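Local coordinates for probable enoyl-CoA hydratase/isomerase (Mycobacterium abscessus, PDB 3SWX) that probably acts on acyl-CoA thioesters as a hydratase or isomerase of the crotonase-like family, with three copies in the deposited assembly, at the interface of chains A and B. Coordinates in Å, arbitrary orientation; residue numbers count along the deposited sequence, not the author numbering. Chains: chain A/B, Probable enoyl-CoA hydratase/isomerase.

Contact 1: the interface of chains A and B. Residues chain A 215, 218-219, 222, 230-231, 234; chain B 145-146, 149, 151-152.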
loop_
_atom_site.group_PDB
_atom_site.type_symbol
_atom_site.label_atom_id
_atom_site.label_comp_id
_atom_site.label_asym_id
_atom_site.label_seq_id
_atom_site.Cartn_x
_atom_site.Cartn_y
_atom_site.Cartn_z
ATOM N N THR A 215 -3.219 -17.730 7.984
ATOM C CA THR A 215 -3.454 -16.468 7.256
ATOM C C THR A 215 -2.449 -15.395 7.708
ATOM O O THR A 215 -1.776 -14.772 6.879
ATOM C CB THR A 215 -4.885 -15.970 7.468
ATOM O OG1 THR A 215 -5.803 -16.945 6.977
ATOM C CG2 THR A 215 -5.116 -14.625 6.760
ATOM N N ASN A 218 1.427 -16.604 6.869
ATOM C CA ASN A 218 1.800 -16.468 5.454
ATOM C C ASN A 218 1.847 -15.010 5.015
ATOM O O ASN A 218 2.734 -14.616 4.258
ATOM C CB ASN A 218 0.871 -17.270 4.536
ATOM C CG ASN A 218 1.421 -17.380 3.140
ATOM O OD1 ASN A 218 1.080 -16.588 2.275
ATOM N ND2 ASN A 218 2.331 -18.326 2.931
ATOM N N ALA A 219 0.920 -14.195 5.510
ATOM C CA ALA A 219 0.951 -12.764 5.188
ATOM C C ALA A 219 2.213 -12.095 5.768
ATOM O O ALA A 219 2.812 -11.209 5.152
ATOM C CB ALA A 219 -0.345 -12.049 5.673
ATOM N N ALA A 222 5.308 -13.067 3.624
ATOM C CA ALA A 222 5.358 -12.251 2.410
ATOM C C ALA A 222 6.052 -10.919 2.673
ATOM O O ALA A 222 6.837 -10.453 1.857
ATOM C CB ALA A 222 3.926 -11.986 1.860
ATOM N N ALA A 230 6.435 -16.526 0.505
ATOM C CA ALA A 230 5.041 -16.785 0.845
ATOM C C ALA A 230 4.366 -17.759 -0.166
ATOM O O ALA A 230 3.686 -18.706 0.222
ATOM C CB ALA A 230 4.280 -15.416 0.942
ATOM N N GLU A 231 4.543 -17.515 -1.464
ATOM C CA GLU A 231 3.980 -18.394 -2.497
ATOM C C GLU A 231 4.347 -19.871 -2.292
ATOM O O GLU A 231 3.495 -20.754 -2.417
ATOM C CB GLU A 231 4.457 -17.951 -3.895
ATOM C CG GLU A 231 3.751 -16.692 -4.418
ATOM C CD GLU A 231 4.363 -16.116 -5.668
ATOM O OE1 GLU A 231 5.353 -16.653 -6.214
ATOM O OE2 GLU A 231 3.880 -15.057 -6.107
ATOM N N LEU A 234 2.182 -21.804 0.102
ATOM C CA LEU A 234 0.714 -21.770 -0.020
ATOM C C LEU A 234 0.085 -23.160 0.002
ATOM O O LEU A 234 -0.769 -23.456 0.854
ATOM C CB LEU A 234 0.286 -21.000 -1.271
ATOM C CG LEU A 234 0.540 -19.493 -1.191
ATOM C CD1 LEU A 234 0.114 -18.790 -2.464
ATOM C CD2 LEU A 234 -0.200 -18.886 0.037
ATOM N N TYR B 145 -7.575 -21.872 4.790
ATOM C CA TYR B 145 -7.228 -20.454 4.717
ATOM C C TYR B 145 -7.088 -20.081 3.235
ATOM O O TYR B 145 -7.093 -20.980 2.370
ATOM C CB TYR B 145 -5.941 -20.166 5.521
ATOM C CG TYR B 145 -4.667 -20.382 4.736
ATOM C CD1 TYR B 145 -4.373 -21.635 4.191
ATOM C CD2 TYR B 145 -3.753 -19.348 4.536
ATOM C CE1 TYR B 145 -3.216 -21.848 3.450
ATOM C CE2 TYR B 145 -2.570 -19.560 3.802
ATOM C CZ TYR B 145 -2.319 -20.812 3.251
ATOM O OH TYR B 145 -1.171 -21.058 2.523
ATOM N N PRO B 146 -6.980 -18.780 2.931
ATOM C CA PRO B 146 -6.791 -18.382 1.531
ATOM C C PRO B 146 -5.432 -18.793 0.971
ATOM O O PRO B 146 -4.383 -18.319 1.427
ATOM C CB PRO B 146 -6.913 -16.841 1.562
ATOM C CG PRO B 146 -7.387 -16.495 2.950
ATOM C CD PRO B 146 -6.956 -17.620 3.836
ATOM N N GLY B 149 -3.216 -16.494 -3.068
ATOM C CA GLY B 149 -2.522 -15.210 -3.085
ATOM C C GLY B 149 -3.104 -14.068 -2.259
ATOM O O GLY B 149 -2.433 -13.026 -2.111
ATOM N N THR B 151 -3.276 -13.743 0.831
ATOM C CA THR B 151 -2.414 -13.462 1.980
ATOM C C THR B 151 -1.291 -12.496 1.627
ATOM O O THR B 151 -0.833 -11.745 2.489
ATOM C CB THR B 151 -1.804 -14.731 2.567
ATOM O OG1 THR B 151 -1.130 -15.467 1.532
ATOM C CG2 THR B 151 -2.913 -15.594 3.234
ATOM N N ILE B 152 -0.905 -12.482 0.355
ATOM C CA ILE B 152 0.174 -11.641 -0.144
ATOM C C ILE B 152 -0.401 -10.322 -0.681
ATOM O O ILE B 152 0.037 -9.246 -0.290
ATOM C CB ILE B 152 0.961 -12.346 -1.283
ATOM C CG1 ILE B 152 1.597 -13.630 -0.769
ATOM C CG2 ILE B 152 2.031 -11.387 -1.909
ATOM C CD1 ILE B 152 2.003 -14.626 -1.869
HETATM O O HOH W 1 1.066 -9.970 3.388
#

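Contact 2: the interface of chains A and B. Residues chain A 124-125, 215-216, 219-220; chain B 160, 164, 168.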
loop_
_atom_site.group_PDB
_atom_site.type_symbol
_atom_site.label_atom_id
_atom_site.label_comp_id
_atom_site.label_asym_id
_atom_site.label_seq_id
_atom_site.Cartn_x
_atom_site.Cartn_y
_atom_site.Cartn_z
ATOM N N ALA A 124 -1.195 -3.864 15.335
ATOM C CA ALA A 124 -2.370 -4.723 15.424
ATOM C C ALA A 124 -2.854 -5.177 14.065
ATOM O O ALA A 124 -2.336 -4.756 13.031
ATOM C CB ALA A 124 -3.521 -3.982 16.155
ATOM N N ASP A 125 -3.871 -6.039 14.069
ATOM C CA ASP A 125 -4.456 -6.544 12.826
ATOM C C ASP A 125 -5.722 -5.811 12.402
ATOM O O ASP A 125 -6.035 -5.763 11.219
ATOM C CB ASP A 125 -4.695 -8.047 12.952
ATOM C CG ASP A 125 -3.433 -8.770 13.350
ATOM O OD1 ASP A 125 -2.443 -8.578 12.621
ATOM O OD2 ASP A 125 -3.407 -9.425 14.418
ATOM N N THR A 215 -3.219 -17.730 7.984
ATOM C CA THR A 215 -3.454 -16.468 7.256
ATOM C C THR A 215 -2.449 -15.395 7.708
ATOM O O THR A 215 -1.776 -14.772 6.879
ATOM C CB THR A 215 -4.885 -15.970 7.468
ATOM O OG1 THR A 215 -5.803 -16.945 6.977
ATOM C CG2 THR A 215 -5.116 -14.625 6.760
ATOM N N LEU A 216 -2.344 -15.217 9.023
ATOM C CA LEU A 216 -1.357 -14.292 9.628
ATOM C C LEU A 216 0.095 -14.687 9.299
ATOM O O LEU A 216 0.894 -13.865 8.850
ATOM C CB LEU A 216 -1.573 -14.202 11.154
ATOM C CG LEU A 216 -2.831 -13.448 11.658
ATOM C CD1 LEU A 216 -3.085 -13.672 13.147
ATOM C CD2 LEU A 216 -2.687 -11.945 11.384
ATOM N N ALA A 219 0.920 -14.195 5.510
ATOM C CA ALA A 219 0.951 -12.764 5.188
ATOM C C ALA A 219 2.213 -12.095 5.768
ATOM O O ALA A 219 2.812 -11.209 5.152
ATOM C CB ALA A 219 -0.345 -12.049 5.673
ATOM N N ARG A 220 2.609 -12.499 6.965
ATOM C CA ARG A 220 3.833 -11.966 7.557
ATOM C C ARG A 220 5.055 -12.441 6.776
ATOM O O ARG A 220 5.997 -11.692 6.584
ATOM C CB ARG A 220 3.977 -12.389 9.016
ATOM C CG ARG A 220 2.995 -11.744 9.973
ATOM C CD ARG A 220 3.489 -11.874 11.413
ATOM N NE ARG A 220 2.403 -11.835 12.381
ATOM C CZ ARG A 220 1.764 -10.745 12.775
ATOM N NH1 ARG A 220 2.093 -9.564 12.295
ATOM N NH2 ARG A 220 0.793 -10.837 13.679
ATOM N N TRP B 160 -2.772 -3.732 5.642
ATOM C CA TRP B 160 -2.858 -4.889 6.512
ATOM C C TRP B 160 -4.207 -4.951 7.249
ATOM O O TRP B 160 -4.915 -5.937 7.139
ATOM C CB TRP B 160 -1.687 -4.869 7.502
ATOM C CG TRP B 160 -1.632 -6.013 8.409
ATOM C CD1 TRP B 160 -2.264 -6.130 9.609
ATOM C CD2 TRP B 160 -0.887 -7.221 8.222
ATOM N NE1 TRP B 160 -1.959 -7.348 10.190
ATOM C CE2 TRP B 160 -1.124 -8.037 9.347
ATOM C CE3 TRP B 160 -0.029 -7.689 7.211
ATOM C CZ2 TRP B 160 -0.538 -9.296 9.498
ATOM C CZ3 TRP B 160 0.552 -8.945 7.363
ATOM C CH2 TRP B 160 0.303 -9.725 8.505
ATOM N N MET B 164 -7.067 -7.816 6.837
ATOM C CA MET B 164 -7.321 -8.762 7.936
ATOM C C MET B 164 -8.760 -8.725 8.481
ATOM O O MET B 164 -9.296 -9.737 8.936
ATOM C CB MET B 164 -6.301 -8.557 9.049
ATOM C CG MET B 164 -4.852 -8.923 8.633
ATOM S SD MET B 164 -4.759 -10.678 8.154
ATOM C CE MET B 164 -3.116 -10.738 7.372
ATOM N N LEU B 168 -9.727 -12.538 8.211
ATOM C CA LEU B 168 -9.724 -13.263 9.497
ATOM C C LEU B 168 -11.117 -13.637 9.987
ATOM O O LEU B 168 -11.263 -14.542 10.815
ATOM C CB LEU B 168 -8.986 -12.485 10.589
ATOM C CG LEU B 168 -7.504 -12.115 10.352
ATOM C CD1 LEU B 168 -6.952 -11.452 11.614
ATOM C CD2 LEU B 168 -6.653 -13.339 9.998
#

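Contact 3: the interface of chains A and B. Residues chain A 104, 126, 200, 203-204, 207, 212; chain B 164-165, 168-169, 171.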
loop_
_atom_site.group_PDB
_atom_site.type_symbol
_atom_site.label_atom_id
_atom_site.label_comp_id
_atom_site.label_asym_id
_atom_site.label_seq_id
_atom_site.Cartn_x
_atom_site.Cartn_y
_atom_site.Cartn_z
ATOM N N PRO A 104 -4.584 -13.104 16.428
ATOM C CA PRO A 104 -4.982 -11.746 16.103
ATOM C C PRO A 104 -5.059 -10.818 17.297
ATOM O O PRO A 104 -5.321 -11.269 18.419
ATOM C CB PRO A 104 -6.366 -11.920 15.490
ATOM C CG PRO A 104 -6.392 -13.281 15.000
ATOM C CD PRO A 104 -5.632 -14.056 16.030
ATOM N N ILE A 126 -6.458 -5.261 13.364
ATOM C CA ILE A 126 -7.707 -4.559 13.093
ATOM C C ILE A 126 -7.844 -3.458 14.129
ATOM O O ILE A 126 -7.591 -3.679 15.328
ATOM C CB ILE A 126 -8.969 -5.487 13.177
ATOM C CG1 ILE A 126 -8.868 -6.681 12.212
ATOM C CG2 ILE A 126 -10.252 -4.666 12.908
ATOM C CD1 ILE A 126 -9.834 -7.849 12.504
ATOM N N ILE A 200 -16.179 -8.269 16.590
ATOM C CA ILE A 200 -15.303 -8.757 15.527
ATOM C C ILE A 200 -14.361 -9.869 16.015
ATOM O O ILE A 200 -14.177 -10.884 15.324
ATOM C CB ILE A 200 -14.513 -7.580 14.864
ATOM C CG1 ILE A 200 -15.474 -6.613 14.191
ATOM C CG2 ILE A 200 -13.546 -8.082 13.810
ATOM C CD1 ILE A 200 -14.839 -5.269 13.824
ATOM N N THR A 203 -16.313 -13.008 16.164
ATOM C CA THR A 203 -16.444 -13.575 14.825
ATOM C C THR A 203 -15.169 -14.308 14.465
ATOM O O THR A 203 -15.220 -15.440 13.970
ATOM C CB THR A 203 -16.767 -12.490 13.797
ATOM O OG1 THR A 203 -17.991 -11.855 14.180
ATOM C CG2 THR A 203 -16.887 -13.080 12.371
ATOM N N ILE A 204 -14.018 -13.709 14.764
ATOM C CA ILE A 204 -12.742 -14.393 14.513
ATOM C C ILE A 204 -12.635 -15.696 15.276
ATOM O O ILE A 204 -12.191 -16.718 14.727
ATOM C CB ILE A 204 -11.506 -13.485 14.839
ATOM C CG1 ILE A 204 -11.442 -12.292 13.874
ATOM C CG2 ILE A 204 -10.201 -14.296 14.723
ATOM C CD1 ILE A 204 -10.383 -11.235 14.279
ATOM N N GLN A 207 -14.071 -18.858 13.796
ATOM C CA GLN A 207 -13.427 -19.448 12.619
ATOM C C GLN A 207 -12.363 -20.459 13.060
ATOM O O GLN A 207 -12.052 -20.567 14.247
ATOM C CB GLN A 207 -12.840 -18.344 11.727
ATOM C CG GLN A 207 -13.779 -17.119 11.516
ATOM C CD GLN A 207 -15.152 -17.526 11.001
ATOM O OE1 GLN A 207 -15.243 -18.330 10.076
ATOM N NE2 GLN A 207 -16.223 -16.972 11.592
ATOM N N VAL A 212 -6.873 -19.228 10.815
ATOM C CA VAL A 212 -6.589 -17.851 11.205
ATOM C C VAL A 212 -5.080 -17.641 11.350
ATOM O O VAL A 212 -4.508 -16.682 10.813
ATOM C CB VAL A 212 -7.363 -17.451 12.487
ATOM C CG1 VAL A 212 -6.868 -16.094 13.061
ATOM C CG2 VAL A 212 -8.864 -17.385 12.194
ATOM N N MET B 164 -7.067 -7.816 6.837
ATOM C CA MET B 164 -7.321 -8.762 7.936
ATOM C C MET B 164 -8.760 -8.725 8.481
ATOM O O MET B 164 -9.296 -9.737 8.936
ATOM C CB MET B 164 -6.301 -8.557 9.049
ATOM C CG MET B 164 -4.852 -8.923 8.633
ATOM S SD MET B 164 -4.759 -10.678 8.154
ATOM C CE MET B 164 -3.116 -10.738 7.372
ATOM N N ARG B 165 -9.363 -7.546 8.460
ATOM C CA ARG B 165 -10.759 -7.380 8.829
ATOM C C ARG B 165 -11.645 -8.368 8.072
ATOM O O ARG B 165 -12.601 -8.927 8.644
ATOM C CB ARG B 165 -11.201 -5.943 8.526
ATOM C CG ARG B 165 -12.703 -5.696 8.635
ATOM C CD ARG B 165 -13.195 -5.988 10.013
ATOM N NE ARG B 165 -14.643 -5.825 10.118
ATOM C CZ ARG B 165 -15.538 -6.797 9.985
ATOM N NH1 ARG B 165 -15.171 -8.044 9.683
ATOM N NH2 ARG B 165 -16.821 -6.510 10.127
ATOM N N LEU B 168 -9.727 -12.538 8.211
ATOM C CA LEU B 168 -9.724 -13.263 9.497
ATOM C C LEU B 168 -11.117 -13.637 9.987
ATOM O O LEU B 168 -11.263 -14.542 10.815
ATOM C CB LEU B 168 -8.986 -12.485 10.589
ATOM C CG LEU B 168 -7.504 -12.115 10.352
ATOM C CD1 LEU B 168 -6.952 -11.452 11.614
ATOM C CD2 LEU B 168 -6.653 -13.339 9.998
ATOM N N THR B 169 -12.123 -12.927 9.498
ATOM C CA THR B 169 -13.494 -13.069 9.948
ATOM C C THR B 169 -14.378 -13.897 9.014
ATOM O O THR B 169 -15.412 -14.397 9.439
ATOM C CB THR B 169 -14.156 -11.695 10.054
ATOM O OG1 THR B 169 -14.205 -11.100 8.757
ATOM C CG2 THR B 169 -13.403 -10.768 11.044
ATOM N N ASP B 171 -16.208 -12.460 6.949
ATOM C CA ASP B 171 -17.433 -11.656 6.803
ATOM C C ASP B 171 -17.572 -11.206 5.373
ATOM O O ASP B 171 -16.571 -10.957 4.685
ATOM C CB ASP B 171 -17.426 -10.402 7.692
ATOM C CG ASP B 171 -17.699 -10.704 9.176
ATOM O OD1 ASP B 171 -18.389 -11.694 9.498
ATOM O OD2 ASP B 171 -17.216 -9.927 10.026
HETATM O O HOH W 2 -17.666 -9.570 12.581
#

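Contact 1: the interface of chains A and B
B:Thr151 and B:Ile152, at the start of helix 150-158, press against helices 209-225 and 227-242 of chain A, in a subunit contact of a crotonase-like enoyl-CoA hydratase/isomerase. They bury 55 and 52 Å², more than any other residue of the patch. The hydroxyl of B:Thr151 lies between its own backbone N and carbonyl carbon (chi1 54°), and from there OG1 donates to the amide oxygen OD1 of A:Asn218 over 2.6 Å. The C=O...donor angle is 136° and the hydroxyl is tilted 27° from the carbonyl plane, so the approach is somewhat above that plane. The other end of the same amide is tied within chain A: ND2 of A:Asn218 gives a nearly straight bond to the carbonyl O of A:Ala230 at 3.1 Å, with the acceptor in the amide plane. Held at both ends, the amide has its flip state set, and it links the two helices of chain A while receiving B:Thr151. A water bridges the backbone O of B:Thr151 and that of A:Ala219. B:Ile152 supplies the greasy part: CG1 sits 3.6 Å from CB of A:Ala230 and 3.9 Å from CB of A:Ala222, while its tip CD1 meets CG of A:Glu231, whose chain crosses it nearly at a right angle. Farther along, the phenol OH of B:Tyr145 donates to the carbonyl O of A:Leu234 at 2.9 Å, on a lone pair and at the ring's edge.

Contact 2: the interface of chains A and B
With CG anti to the backbone N (chi1 -178°) and the ring plane turned roughly perpendicular to the plane of its CA, CB and CG (chi2 -87°), the indole of B:Trp160 extends from helix 160-167 into chain A, where the A:Asp125 side chain lies beside it, pointing the same way. The indole N-H, NE1, donates to OD1 of A:Asp125 at 2.8 Å, with 162° at the hydrogen. The oxygen lies almost in the ring plane and accepts through its anti lone pair, although the carboxylate itself is twisted out of that plane. This bond anchors the five-membered end of an indole that buries 93 Å². The six-membered end is held by carbon contacts: CZ3 lies 3.6 Å from CB of A:Ala219, while CH2 meets CG of A:Arg220 and CZ2 meets CD2 of A:Leu216. Over one face, towards the rim, comes CE of B:Met164, a neighbour on the same helix; that methyl also touches CB of A:Ala219 at 3.5 Å. Beyond it, CD2 of B:Leu168 meets CG2 of A:Thr215 at 3.8 Å. A tryptophan plugged between helix 209-225 and the loop at A:Asp125, with a directional bond at its N-H edge, would help set the register of the two subunits.

Contact 3: the interface of chains A and B
B:Thr169 enters between A:Ile200, A:Thr203 and A:Ile204 of helix 193-206, burying 62 Å². Its CB rests 3.8 Å from the methyl CG2 of A:Thr203. At CB the side chain forks. CG2, anti to the carbonyl carbon, runs into the hydrophobic side and meets CG1 of A:Ile204 at 3.8 Å and CG2 of A:Ile200 at 3.9 Å. OG1, placed between the backbone N and carbonyl carbon (chi1 63°), turns back into chain B: it donates to the carbonyl O of B:Arg165 at 2.7 Å and accepts the backbone N-H of B:Asp171. Its polar tip is thus satisfied within its own chain while the methyl faces the partner. Alongside, NH1 of B:Arg165 forms a salt bridge with OD2 of B:Asp171 at 2.8 Å, near the guanidinium plane, and CG1 of A:Ile200 lies over one guanidinium face, toward its rim. A water 2.6 Å from OD2 of B:Asp171 also reaches OG1 of A:Thr203. B:Leu168 buries 68 Å²: CB meets A:Ile204, CD2 meets CG1 of A:Val212, and CD1 lies 3.9 Å from CG of A:Pro104. With direct polar pairs absent across this patch, shape packing and a bridging water join segment 165-171 of chain B to helix 193-206 and the chain A residues around it.

The three contacts form one continuous strip between neighbouring subunits. By the centres of their C-alpha atoms, contact 2 lies about 10 Å from contact 1 and about 9 Å from contact 3, whereas contacts 1 and 3 are about 15 Å apart. A:Thr215 and A:Ala219 belong to contacts 1 and 2, and B:Met164 and B:Leu168 to contacts 2 and 3; helix 209-225 of chain A contributes to all three. The interface is not an exact two-fold: along this strip chain A gives helices 193-206, 209-225 and 227-242 and chain B gives residues 145-171, consistent with three copies in the deposited assembly.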